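Local coordinates for protein lactaldehyde dehydrogenase (Escherichia coli, PDB 2IMP) that oxidises L-lactaldehyde irreversibly to L-lactate, and glycolaldehyde to glycolate, with NAD+ as cofactor, in the degradation of L-fucose and L-rhamnose, at residues D40-D45 against G209-Q214; V145-L150 against A223-T228; I279-V284 against I323-L328; A332-V337 against Y363-T368. All coordinates share one frame; numbering follows the deposited sequence.

How the contacts relate
Along the chain the segments of contacts 1 and 2 alternate, and contacts 3 and 4 follow in series. Contacts 1 and 2 have centres about 14 Å apart and share the Rossmann-type half of the chain: helix 209-218 is followed in the chain by strand 222-227, and Gly213 packs on Ile149. Contacts 3 and 4, with centres about 11 Å apart, lie in the catalytic half, joined by a probable hydrogen bond from Leu328 N to Tyr363 O. The two pairs stand about 27 to 30 Å apart, centre to centre, and the dinucleotide spans them: contacts 1 and 2 hold its adenosine end, and contact 4 meets its nicotinamide end.

Contact 1: D40-D45 against G209-Q214. With NAI (1,4-dihydronicotinamide adenine dinucleotide), chain D.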
# COMPACT_ATOMS: atom_id res chain seq x y z
N ASP A 40 27.32 -30.07 22.48
CA ASP A 40 26.14 -30.84 22.18
C ASP A 40 24.99 -30.26 23.02
O ASP A 40 24.44 -30.91 23.92
CB ASP A 40 26.37 -32.33 22.51
CG ASP A 40 25.21 -33.21 22.08
OD1 ASP A 40 24.53 -32.88 21.10
OD2 ASP A 40 24.99 -34.27 22.72
N GLY A 41 24.70 -28.99 22.73
CA GLY A 41 23.68 -28.23 23.42
C GLY A 41 22.40 -28.96 23.76
O GLY A 41 22.02 -29.93 23.10
N GLN A 42 21.75 -28.49 24.80
CA GLN A 42 20.50 -29.07 25.25
C GLN A 42 19.41 -28.00 25.45
O GLN A 42 19.71 -26.80 25.44
CB GLN A 42 20.72 -29.83 26.57
CG GLN A 42 21.76 -30.95 26.48
CD GLN A 42 21.30 -32.11 25.61
OE1 GLN A 42 20.22 -32.66 25.82
NE2 GLN A 42 22.12 -32.49 24.63
N ALA A 43 18.18 -28.43 25.65
CA ALA A 43 17.07 -27.50 25.85
C ALA A 43 17.39 -26.36 26.86
O ALA A 43 17.14 -25.18 26.57
CB ALA A 43 15.83 -28.26 26.30
N GLU A 44 17.95 -26.71 28.01
CA GLU A 44 18.28 -25.70 29.01
C GLU A 44 19.14 -24.54 28.45
O GLU A 44 18.94 -23.38 28.83
CB GLU A 44 18.99 -26.35 30.20
CG GLU A 44 20.19 -27.20 29.82
CD GLU A 44 20.54 -28.23 30.88
OE1 GLU A 44 20.75 -27.85 32.05
OE2 GLU A 44 20.59 -29.44 30.53
N ASP A 45 20.07 -24.85 27.56
CA ASP A 45 20.90 -23.81 26.95
C ASP A 45 20.04 -22.87 26.08
O ASP A 45 20.22 -21.65 26.08
CB ASP A 45 22.00 -24.44 26.09
CG ASP A 45 22.88 -25.37 26.89
OD1 ASP A 45 23.51 -24.89 27.86
OD2 ASP A 45 22.95 -26.57 26.56
N GLY A 209 19.32 -30.77 16.03
CA GLY A 209 17.95 -30.37 15.81
C GLY A 209 17.00 -30.95 16.83
O GLY A 209 16.19 -30.22 17.41
N GLU A 210 17.10 -32.25 17.06
CA GLU A 210 16.24 -32.96 18.02
C GLU A 210 16.25 -32.36 19.45
O GLU A 210 15.26 -32.45 20.17
CB GLU A 210 16.64 -34.43 18.10
CG GLU A 210 16.53 -35.22 16.79
CD GLU A 210 17.46 -34.70 15.68
OE1 GLU A 210 18.55 -34.17 16.00
OE2 GLU A 210 17.10 -34.86 14.49
N THR A 211 17.37 -31.78 19.83
CA THR A 211 17.52 -31.19 21.15
C THR A 211 17.30 -29.65 21.18
O THR A 211 16.21 -29.17 21.50
CB THR A 211 18.93 -31.48 21.72
OG1 THR A 211 19.91 -31.09 20.76
CG2 THR A 211 19.09 -32.98 22.02
N VAL A 212 18.35 -28.91 20.86
CA VAL A 212 18.27 -27.46 20.84
C VAL A 212 17.20 -26.91 19.87
O VAL A 212 16.42 -26.03 20.24
CB VAL A 212 19.64 -26.84 20.47
CG1 VAL A 212 19.56 -25.32 20.52
CG2 VAL A 212 20.71 -27.36 21.43
N GLY A 213 17.17 -27.45 18.66
CA GLY A 213 16.20 -27.00 17.67
C GLY A 213 14.78 -27.13 18.17
O GLY A 213 13.97 -26.21 18.02
N GLN A 214 14.46 -28.28 18.76
CA GLN A 214 13.12 -28.50 19.29
C GLN A 214 12.73 -27.52 20.40
O GLN A 214 11.58 -27.10 20.49
CB GLN A 214 12.98 -29.94 19.78
CG GLN A 214 12.67 -30.93 18.66
CD GLN A 214 11.27 -30.74 18.09
OE1 GLN A 214 10.28 -30.93 18.79
NE2 GLN A 214 11.18 -30.36 16.81
PA NAI D . 17.73 -30.13 8.00
O1A NAI D . 16.28 -29.93 8.21
O2A NAI D . 18.17 -31.59 8.21
O5B NAI D . 18.53 -29.16 8.97
C5B NAI D . 18.34 -27.75 9.02
C4B NAI D . 18.25 -27.24 10.46
O4B NAI D . 17.13 -27.80 11.15
C3B NAI D . 19.47 -27.58 11.34
O3B NAI D . 19.84 -26.44 12.12
C2B NAI D . 18.99 -28.77 12.14
O2B NAI D . 19.68 -29.02 13.34
C1B NAI D . 17.53 -28.44 12.36
N9A NAI D . 16.67 -29.63 12.63
C8A NAI D . 16.70 -30.91 12.09
N7A NAI D . 15.71 -31.65 12.67
C5A NAI D . 15.06 -30.88 13.57
C6A NAI D . 13.97 -31.11 14.44
N6A NAI D . 13.39 -32.31 14.49
N1A NAI D . 13.52 -30.07 15.26
C2A NAI D . 14.12 -28.81 15.22
N3A NAI D . 15.20 -28.58 14.35
C4A NAI D . 15.66 -29.60 13.54
O3 NAI D . 18.00 -29.64 6.50
PN NAI D . 19.43 -29.41 5.78
O1N NAI D . 20.30 -28.55 6.61
O2N NAI D . 19.14 -28.94 4.38
O5D NAI D . 19.97 -30.93 5.71
C5D NAI D . 20.96 -31.49 6.53
C4D NAI D . 21.10 -32.95 6.13
O4D NAI D . 21.89 -33.62 7.10
C3D NAI D . 19.91 -33.91 5.89
O3D NAI D . 19.75 -34.14 4.51
C2D NAI D . 20.23 -35.16 6.66
O2D NAI D . 19.90 -36.34 5.96
C1D NAI D . 21.71 -35.01 6.94
N1N NAI D . 22.11 -35.81 8.14
C2N NAI D . 21.97 -35.22 9.39
C3N NAI D . 22.34 -35.94 10.56
C7N NAI D . 22.20 -35.31 11.93
O7N NAI D . 22.58 -36.04 13.04
N7N NAI D . 21.72 -34.08 12.12
C4N NAI D . 22.86 -37.27 10.41
C5N NAI D . 23.00 -37.86 9.12
C6N NAI D . 22.62 -37.11 7.98
O HOH W 1 22.56 -31.13 20.72
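The carboxamide of Gln42 meets the methyl of Thr211 obliquely, with OE1 and NE2 equally far from CG2, whereas Val212 CG2 sits squarely over one face of the Gly41 peptide group, 3.3 Å from Gly41 C. A side chain on Gly41 would run into that methyl. At the edge of the Gln42 amide, NE2 donates to Asp40 O (2.9 Å), with this acceptor nearly in the amide plane, which fixes the rotation of the group. Val212 CG1 is anti to the backbone N (chi1 -177°), which leaves CG2 to take the place against Gly41. A water links the polar groups of the two segments: it accepts from Thr211 OG1 (2.7 Å) and donates to both Asp40 OD1 and Gly41 O. Gly209 lies over one face of the cofactor's adenine and Gly213 beside its rim, near C2A; a side chain on either would clash with it. Gln214 NE2 donates almost straight to N1A of NAI (2.8 Å). Gln42 is the N-cap of helix 43-62, and its N is bound by Asp45 OD2. Asp40, just past strand 34-39, forms a salt bridge with Arg208. The loop leading into helix 43-62 packs, through Gly41 and Gln42, on the first turn of helix 209-218, whose other flank carries the adenine.

Contact 2: V145-L150 against A223-T228. With NAI (1,4-dihydronicotinamide adenine dinucleotide), chain D.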
# COMPACT_ATOMS: atom_id res chain seq x y z
N VAL A 145 9.89 -12.32 21.17
CA VAL A 145 11.05 -13.19 21.01
C VAL A 145 10.90 -14.17 19.84
O VAL A 145 9.91 -14.89 19.77
CB VAL A 145 11.31 -14.03 22.28
CG1 VAL A 145 12.41 -15.06 22.01
CG2 VAL A 145 11.70 -13.12 23.45
N THR A 146 11.87 -14.18 18.94
CA THR A 146 11.83 -15.09 17.81
C THR A 146 13.07 -16.00 17.74
O THR A 146 14.12 -15.69 18.33
CB THR A 146 11.70 -14.33 16.45
OG1 THR A 146 12.94 -13.68 16.13
CG2 THR A 146 10.59 -13.26 16.53
N THR A 147 12.94 -17.12 17.04
CA THR A 147 14.06 -18.03 16.90
C THR A 147 14.32 -18.42 15.44
O THR A 147 13.41 -18.40 14.61
CB THR A 147 13.86 -19.32 17.75
OG1 THR A 147 12.70 -20.03 17.29
CG2 THR A 147 13.66 -18.97 19.22
N GLY A 148 15.58 -18.73 15.15
CA GLY A 148 15.96 -19.11 13.81
C GLY A 148 16.79 -20.37 13.80
O GLY A 148 17.79 -20.50 14.50
N ILE A 149 16.35 -21.32 12.99
CA ILE A 149 17.04 -22.59 12.84
C ILE A 149 17.59 -22.70 11.40
O ILE A 149 16.82 -22.73 10.44
CB ILE A 149 16.07 -23.74 13.16
CG1 ILE A 149 15.51 -23.54 14.58
CG2 ILE A 149 16.77 -25.07 13.04
CD1 ILE A 149 14.43 -24.53 14.98
N LEU A 150 18.91 -22.73 11.27
CA LEU A 150 19.53 -22.73 9.95
C LEU A 150 20.07 -24.06 9.38
O LEU A 150 20.48 -24.95 10.11
CB LEU A 150 20.66 -21.70 9.93
CG LEU A 150 20.41 -20.45 10.79
CD1 LEU A 150 21.65 -19.57 10.72
CD2 LEU A 150 19.17 -19.70 10.31
N ALA A 223 7.56 -16.18 20.19
CA ALA A 223 6.42 -15.72 19.41
C ALA A 223 6.39 -16.35 17.99
O ALA A 223 5.33 -16.62 17.42
CB ALA A 223 6.44 -14.21 19.30
N MET A 224 7.57 -16.59 17.43
CA MET A 224 7.69 -17.21 16.12
C MET A 224 9.00 -17.97 15.90
O MET A 224 10.07 -17.51 16.30
CB MET A 224 7.54 -16.16 15.00
CG MET A 224 7.68 -16.75 13.58
SD MET A 224 7.34 -15.61 12.21
CE MET A 224 8.92 -14.69 12.12
N VAL A 225 8.89 -19.15 15.30
CA VAL A 225 10.06 -19.93 14.97
C VAL A 225 10.29 -19.94 13.45
O VAL A 225 9.39 -20.29 12.68
CB VAL A 225 9.96 -21.39 15.49
CG1 VAL A 225 8.73 -22.10 14.93
CG2 VAL A 225 11.24 -22.16 15.11
N SER A 226 11.47 -19.51 13.03
CA SER A 226 11.82 -19.47 11.62
C SER A 226 12.87 -20.51 11.26
O SER A 226 13.91 -20.60 11.91
CB SER A 226 12.32 -18.08 11.23
OG SER A 226 12.72 -18.07 9.86
N MET A 227 12.60 -21.30 10.23
CA MET A 227 13.53 -22.33 9.83
C MET A 227 13.62 -22.60 8.33
O MET A 227 12.63 -22.53 7.60
CB MET A 227 13.20 -23.63 10.58
CG MET A 227 13.97 -24.86 10.10
SD MET A 227 13.14 -25.79 8.79
CE MET A 227 14.29 -27.14 8.54
N THR A 228 14.84 -22.90 7.89
CA THR A 228 15.09 -23.25 6.51
C THR A 228 15.82 -24.60 6.44
O THR A 228 16.74 -24.84 7.24
CB THR A 228 15.93 -22.17 5.81
OG1 THR A 228 15.22 -20.93 5.83
CG2 THR A 228 16.22 -22.56 4.37
PA NAI D . 17.73 -30.13 8.00
O1A NAI D . 16.28 -29.93 8.21
O2A NAI D . 18.17 -31.59 8.21
O5B NAI D . 18.53 -29.16 8.97
C5B NAI D . 18.34 -27.75 9.02
C4B NAI D . 18.25 -27.24 10.46
O4B NAI D . 17.13 -27.80 11.15
C3B NAI D . 19.47 -27.58 11.34
O3B NAI D . 19.84 -26.44 12.12
C2B NAI D . 18.99 -28.77 12.14
O2B NAI D . 19.68 -29.02 13.34
C1B NAI D . 17.53 -28.44 12.36
N9A NAI D . 16.67 -29.63 12.63
C8A NAI D . 16.70 -30.91 12.09
N7A NAI D . 15.71 -31.65 12.67
C5A NAI D . 15.06 -30.88 13.57
C6A NAI D . 13.97 -31.11 14.44
N6A NAI D . 13.39 -32.31 14.49
N1A NAI D . 13.52 -30.07 15.26
C2A NAI D . 14.12 -28.81 15.22
N3A NAI D . 15.20 -28.58 14.35
C4A NAI D . 15.66 -29.60 13.54
O3 NAI D . 18.00 -29.64 6.50
PN NAI D . 19.43 -29.41 5.78
O1N NAI D . 20.30 -28.55 6.61
O2N NAI D . 19.14 -28.94 4.38
O5D NAI D . 19.97 -30.93 5.71
C5D NAI D . 20.96 -31.49 6.53
C4D NAI D . 21.10 -32.95 6.13
O4D NAI D . 21.89 -33.62 7.10
C3D NAI D . 19.91 -33.91 5.89
O3D NAI D . 19.75 -34.14 4.51
C2D NAI D . 20.23 -35.16 6.66
O2D NAI D . 19.90 -36.34 5.96
C1D NAI D . 21.71 -35.01 6.94
N1N NAI D . 22.11 -35.81 8.14
C2N NAI D . 21.97 -35.22 9.39
C3N NAI D . 22.34 -35.94 10.56
C7N NAI D . 22.20 -35.31 11.93
O7N NAI D . 22.58 -36.04 13.04
N7N NAI D . 21.72 -34.08 12.12
C4N NAI D . 22.86 -37.27 10.41
C5N NAI D . 23.00 -37.86 9.12
C6N NAI D . 22.62 -37.11 7.98
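Thr147 and Val225 are paired neighbours on two parallel strands, 145-149 and 224-227, whose axes approach to 4.6 Å at an angle of 18°. Backbone hydrogen bonds do most of the joining. Ala223 N donates to Val145 O, Thr147 N to Met224 O, Ser226 N to Thr147 O (2.7 Å), Ile149 N to Ser226 O and Thr228 N to Ile149 O, in the alternation of a regular parallel pair. Weaker CA-H...O contacts fill in between, the shortest from Gly148 CA to Ser226 O (3.2 Å).

Apolar contacts gather on the face carrying Thr147, Ile149, Val225 and Met227, where Ile237 of helix 231-242 packs on Ile149, Val225 and Met227. Ile149 CB lies beside Met227 CB (3.9 Å), while its CD1 reaches Val225 CG2 (4.0 Å). Thr147 OG1 rests against Val225 CG2 (3.4 Å) but has its hydrogen bond with Leu216 O. Ser226, on the other face, and Thr228, just past the strand end, both bond Lys162 NZ of helix 155-168 through their hydroxyls.

Cofactor contacts cluster at the C-terminal ends. NAI O3B donates to Leu150 O (2.6 Å), Ile149 CG2 packs on the adenosine ribose, and Met227, with CG anti to the backbone N (chi1 171°), bends at chi2; its CE lies 3.4 Å from NAI O1A. Thr228 also borders the bound lactate. With strand 172-176 on the other side of 134-149, this is the Rossmann-type sheet of aldehyde dehydrogenases, binding the dinucleotide at its carboxyl edge.

Contact 3: I279-V284 against I323-L328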
# COMPACT_ATOMS: atom_id res chain seq x y z
N ILE A 279 26.24 -23.02 -8.97
CA ILE A 279 26.40 -22.04 -7.91
C ILE A 279 26.23 -22.61 -6.48
O ILE A 279 25.37 -22.17 -5.72
CB ILE A 279 25.44 -20.83 -8.08
CG1 ILE A 279 23.98 -21.31 -8.09
CG2 ILE A 279 25.77 -20.10 -9.37
CD1 ILE A 279 22.97 -20.19 -8.18
N ASN A 280 27.09 -23.59 -6.17
CA ASN A 280 27.15 -24.30 -4.88
C ASN A 280 27.21 -25.83 -5.06
O ASN A 280 26.40 -26.56 -4.49
CB ASN A 280 25.94 -23.93 -3.99
CG ASN A 280 26.20 -24.25 -2.53
OD1 ASN A 280 26.11 -23.35 -1.67
ND2 ASN A 280 26.50 -25.49 -2.21
N SER A 281 28.16 -26.29 -5.87
CA SER A 281 28.33 -27.72 -6.13
C SER A 281 26.99 -28.46 -6.37
O SER A 281 26.83 -29.62 -5.98
CB SER A 281 29.07 -28.37 -4.96
OG SER A 281 29.19 -29.78 -5.14
N GLY A 282 26.05 -27.77 -7.01
CA GLY A 282 24.76 -28.37 -7.26
C GLY A 282 24.13 -28.76 -5.94
O GLY A 282 23.78 -29.92 -5.73
N GLN A 283 23.99 -27.79 -5.05
CA GLN A 283 23.41 -28.02 -3.73
C GLN A 283 22.35 -26.97 -3.31
O GLN A 283 21.82 -27.03 -2.20
CB GLN A 283 24.53 -28.06 -2.68
CG GLN A 283 25.59 -29.11 -2.95
CD GLN A 283 26.76 -29.01 -1.99
OE1 GLN A 283 27.47 -28.01 -1.96
NE2 GLN A 283 26.97 -30.06 -1.21
N VAL A 284 22.06 -26.04 -4.21
CA VAL A 284 21.08 -24.99 -3.95
C VAL A 284 19.61 -25.42 -4.15
O VAL A 284 19.32 -26.33 -4.93
CB VAL A 284 21.36 -23.76 -4.85
CG1 VAL A 284 20.54 -22.57 -4.37
CG2 VAL A 284 22.84 -23.43 -4.83
N ILE A 323 37.73 -24.62 -10.09
CA ILE A 323 36.70 -25.64 -10.18
C ILE A 323 35.29 -25.08 -10.00
O ILE A 323 35.09 -24.07 -9.31
CB ILE A 323 36.90 -26.74 -9.12
CG1 ILE A 323 36.85 -26.13 -7.71
CG2 ILE A 323 38.22 -27.46 -9.35
CD1 ILE A 323 36.82 -27.16 -6.59
N ALA A 324 34.32 -25.73 -10.62
CA ALA A 324 32.93 -25.29 -10.53
C ALA A 324 32.12 -26.04 -9.46
O ALA A 324 30.98 -25.67 -9.17
CB ALA A 324 32.27 -25.44 -11.89
N MET A 325 32.71 -27.07 -8.88
CA MET A 325 32.02 -27.86 -7.88
C MET A 325 32.87 -28.39 -6.72
O MET A 325 34.01 -28.83 -6.91
CB MET A 325 31.34 -29.04 -8.58
CG MET A 325 30.63 -30.00 -7.66
SD MET A 325 29.77 -31.23 -8.63
CE MET A 325 28.54 -30.17 -9.43
N GLY A 326 32.31 -28.33 -5.52
CA GLY A 326 33.00 -28.82 -4.34
C GLY A 326 32.38 -30.14 -3.91
O GLY A 326 31.62 -30.75 -4.66
N PRO A 327 32.69 -30.63 -2.70
CA PRO A 327 32.12 -31.89 -2.25
C PRO A 327 30.71 -31.71 -1.63
O PRO A 327 30.30 -30.58 -1.32
CB PRO A 327 33.12 -32.34 -1.20
CG PRO A 327 33.46 -31.03 -0.54
CD PRO A 327 33.67 -30.11 -1.73
N LEU A 328 29.98 -32.81 -1.48
CA LEU A 328 28.68 -32.75 -0.84
C LEU A 328 28.88 -32.51 0.68
O LEU A 328 29.95 -32.81 1.22
CB LEU A 328 27.91 -34.04 -1.08
CG LEU A 328 27.57 -34.36 -2.53
CD1 LEU A 328 26.66 -35.58 -2.58
CD2 LEU A 328 26.87 -33.17 -3.18
O HOH W 2 28.70 -29.26 0.61
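Ser281 fits closely against the side chain of Met325 and the backbone of Gly326, whereas two residues on, Gln283 reaches the same segment partly through water. On the tight side the two segments have their nearest CA atoms, Ser281 CA and Met325 CA, 4.1 Å apart. The serine OG, anti to its own backbone N (chi1 177°), donates to Gly326 O (2.7 Å), approaching from above the carbonyl plane. Ser281 CB lies 3.3 Å from Gly326 N, and the bent end of Met325 brings CE to 3.8 Å from Ser281 C. An alanine in place of Ser281 would probably leave Gly326 O without its hydroxyl donor and weaken the tie between the loops. Both segments are irregular loops of the catalytic domain: 279-284 leads straight to Cys285, the inferred active-site cysteine of this aldehyde dehydrogenase, and 323-328 leads into helix 331-346. On the looser side, the Gln283 chain extends beyond CG, and NE2 rests 3.2 Å from Leu328 CA. A water accepts from Gln283 NE2 (2.6 Å) and donates to Pro327 O (2.8 Å), so the link here runs through solvent. Trp152 packs against Gln283, and Leu328 turns its other contacts to Leu334 and Val337.

Contact 4: A332-V337 against Y363-T368; sequences AALERV and YYYPPT. With NAI (1,4-dihydronicotinamide adenine dinucleotide), chain D.
Leu334 packs on Tyr363, Tyr364 and Tyr365, and Val337, one turn on along helix 331-346, on Tyr365. Leu334 has CG anti to the backbone N (chi1 180°), and its two branches divide the work. CD2 lies at the edge of the Tyr363 ring, near its plane, and touches CB of that tyrosine (3.9 Å); CD1 reaches Tyr364 O (3.6 Å) and Tyr365 CB. Val337 carries CG1 anti to its N, and that methyl sits over the centre of the Tyr365 ring in a CH-pi contact, 3.8 Å from the centroid and 13° off the normal. Pro366 CD covers the opposite face toward the rim, so the ring is held between the proline and the valine.

Arg336 points elsewhere, to the cofactor. Its chain turns at chi3 (-66°), and the guanidinium lies between Ala332 O on one face and NAI O2D on the other. Arg336 NH2 is 2.7 Å from O3D of NAI, and Ala332 CB lies 3.4 Å from C6N of the nicotinamide. An alanine in place of Arg336 would probably leave the two ribose hydroxyls without their cationic neighbour and the nicotinamide ribose freer to shift. One face of the helix is thus packed on a loop of the catalytic domain, while another borders the nicotinamide end of the NAD site of an aldehyde dehydrogenase.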
# COMPACT_ATOMS: atom_id res chain seq x y z
N ALA A 332 25.94 -39.11 4.53
CA ALA A 332 24.56 -39.46 4.22
C ALA A 332 24.06 -38.82 2.93
O ALA A 332 23.33 -39.44 2.16
CB ALA A 332 23.67 -39.06 5.36
N ALA A 333 24.47 -37.57 2.71
CA ALA A 333 24.10 -36.86 1.51
C ALA A 333 24.60 -37.59 0.25
O ALA A 333 23.85 -37.81 -0.70
CB ALA A 333 24.65 -35.44 1.55
N LEU A 334 25.88 -37.96 0.28
CA LEU A 334 26.49 -38.69 -0.82
C LEU A 334 25.78 -40.03 -1.07
O LEU A 334 25.43 -40.36 -2.20
CB LEU A 334 27.97 -38.94 -0.52
CG LEU A 334 28.77 -39.71 -1.58
CD1 LEU A 334 28.69 -38.98 -2.92
CD2 LEU A 334 30.21 -39.84 -1.14
N GLU A 335 25.55 -40.78 0.01
CA GLU A 335 24.86 -42.06 -0.10
C GLU A 335 23.47 -41.94 -0.73
O GLU A 335 23.12 -42.72 -1.62
CB GLU A 335 24.74 -42.71 1.28
CG GLU A 335 26.03 -43.30 1.81
CD GLU A 335 25.84 -43.96 3.16
OE1 GLU A 335 24.90 -44.77 3.30
OE2 GLU A 335 26.64 -43.67 4.09
N ARG A 336 22.69 -40.97 -0.27
CA ARG A 336 21.36 -40.78 -0.83
C ARG A 336 21.38 -40.46 -2.34
O ARG A 336 20.50 -40.88 -3.08
CB ARG A 336 20.60 -39.69 -0.07
CG ARG A 336 20.17 -40.12 1.33
CD ARG A 336 19.09 -39.21 1.90
NE ARG A 336 19.57 -37.86 2.14
CZ ARG A 336 20.41 -37.51 3.12
NH1 ARG A 336 20.86 -38.43 3.97
NH2 ARG A 336 20.81 -36.25 3.23
N VAL A 337 22.40 -39.73 -2.77
CA VAL A 337 22.52 -39.41 -4.19
C VAL A 337 22.76 -40.69 -5.02
O VAL A 337 22.10 -40.92 -6.03
CB VAL A 337 23.68 -38.43 -4.46
CG1 VAL A 337 23.72 -38.06 -5.94
CG2 VAL A 337 23.52 -37.19 -3.61
N TYR A 363 33.42 -36.17 0.24
CA TYR A 363 32.21 -36.71 -0.35
C TYR A 363 31.90 -36.15 -1.75
O TYR A 363 31.06 -35.27 -1.91
CB TYR A 363 31.02 -36.45 0.57
CG TYR A 363 31.37 -36.61 2.03
CD1 TYR A 363 31.71 -35.51 2.81
CD2 TYR A 363 31.44 -37.88 2.60
CE1 TYR A 363 32.12 -35.66 4.13
CE2 TYR A 363 31.85 -38.04 3.92
CZ TYR A 363 32.19 -36.93 4.68
OH TYR A 363 32.63 -37.09 5.97
N TYR A 364 32.59 -36.67 -2.76
CA TYR A 364 32.39 -36.19 -4.11
C TYR A 364 31.51 -37.05 -5.02
O TYR A 364 31.58 -38.28 -5.01
CB TYR A 364 33.74 -36.00 -4.80
CG TYR A 364 34.67 -35.05 -4.09
CD1 TYR A 364 35.48 -35.49 -3.05
CD2 TYR A 364 34.71 -33.70 -4.45
CE1 TYR A 364 36.32 -34.60 -2.38
CE2 TYR A 364 35.53 -32.81 -3.78
CZ TYR A 364 36.34 -33.26 -2.75
OH TYR A 364 37.16 -32.37 -2.11
N TYR A 365 30.66 -36.38 -5.78
CA TYR A 365 29.80 -37.03 -6.75
C TYR A 365 29.88 -36.29 -8.10
O TYR A 365 29.64 -35.09 -8.16
CB TYR A 365 28.35 -37.08 -6.28
CG TYR A 365 27.54 -38.11 -7.04
CD1 TYR A 365 27.63 -39.46 -6.73
CD2 TYR A 365 26.74 -37.73 -8.12
CE1 TYR A 365 26.96 -40.42 -7.48
CE2 TYR A 365 26.06 -38.69 -8.88
CZ TYR A 365 26.18 -40.03 -8.56
OH TYR A 365 25.55 -40.98 -9.32
N PRO A 366 30.22 -37.00 -9.17
CA PRO A 366 30.34 -36.39 -10.50
C PRO A 366 29.06 -35.81 -11.11
O PRO A 366 27.96 -36.33 -10.91
CB PRO A 366 30.91 -37.53 -11.34
CG PRO A 366 30.22 -38.72 -10.76
CD PRO A 366 30.36 -38.47 -9.26
N PRO A 367 29.19 -34.71 -11.87
CA PRO A 367 28.02 -34.10 -12.50
C PRO A 367 27.35 -35.23 -13.30
O PRO A 367 27.97 -35.86 -14.16
CB PRO A 367 28.64 -33.03 -13.39
CG PRO A 367 29.81 -32.58 -12.59
CD PRO A 367 30.40 -33.89 -12.11
N THR A 368 26.08 -35.49 -13.00
CA THR A 368 25.37 -36.56 -13.67
C THR A 368 24.17 -36.12 -14.52
O THR A 368 23.32 -35.35 -14.07
CB THR A 368 24.90 -37.59 -12.63
OG1 THR A 368 26.04 -38.10 -11.93
CG2 THR A 368 24.16 -38.73 -13.31
PA NAI D . 17.73 -30.13 8.00
O1A NAI D . 16.28 -29.93 8.21
O2A NAI D . 18.17 -31.59 8.21
O5B NAI D . 18.53 -29.16 8.97
C5B NAI D . 18.34 -27.75 9.02
C4B NAI D . 18.25 -27.24 10.46
O4B NAI D . 17.13 -27.80 11.15
C3B NAI D . 19.47 -27.58 11.34
O3B NAI D . 19.84 -26.44 12.12
C2B NAI D . 18.99 -28.77 12.14
O2B NAI D . 19.68 -29.02 13.34
C1B NAI D . 17.53 -28.44 12.36
N9A NAI D . 16.67 -29.63 12.63
C8A NAI D . 16.70 -30.91 12.09
N7A NAI D . 15.71 -31.65 12.67
C5A NAI D . 15.06 -30.88 13.57
C6A NAI D . 13.97 -31.11 14.44
N6A NAI D . 13.39 -32.31 14.49
N1A NAI D . 13.52 -30.07 15.26
C2A NAI D . 14.12 -28.81 15.22
N3A NAI D . 15.20 -28.58 14.35
C4A NAI D . 15.66 -29.60 13.54
O3 NAI D . 18.00 -29.64 6.50
PN NAI D . 19.43 -29.41 5.78
O1N NAI D . 20.30 -28.55 6.61
O2N NAI D . 19.14 -28.94 4.38
O5D NAI D . 19.97 -30.93 5.71
C5D NAI D . 20.96 -31.49 6.53
C4D NAI D . 21.10 -32.95 6.13
O4D NAI D . 21.89 -33.62 7.10
C3D NAI D . 19.91 -33.91 5.89
O3D NAI D . 19.75 -34.14 4.51
C2D NAI D . 20.23 -35.16 6.66
O2D NAI D . 19.90 -36.34 5.96
C1D NAI D . 21.71 -35.01 6.94
N1N NAI D . 22.11 -35.81 8.14
C2N NAI D . 21.97 -35.22 9.39
C3N NAI D . 22.34 -35.94 10.56
C7N NAI D . 22.20 -35.31 11.93
O7N NAI D . 22.58 -36.04 13.04
N7N NAI D . 21.72 -34.08 12.12
C4N NAI D . 22.86 -37.27 10.41
C5N NAI D . 23.00 -37.86 9.12
C6N NAI D . 22.62 -37.11 7.98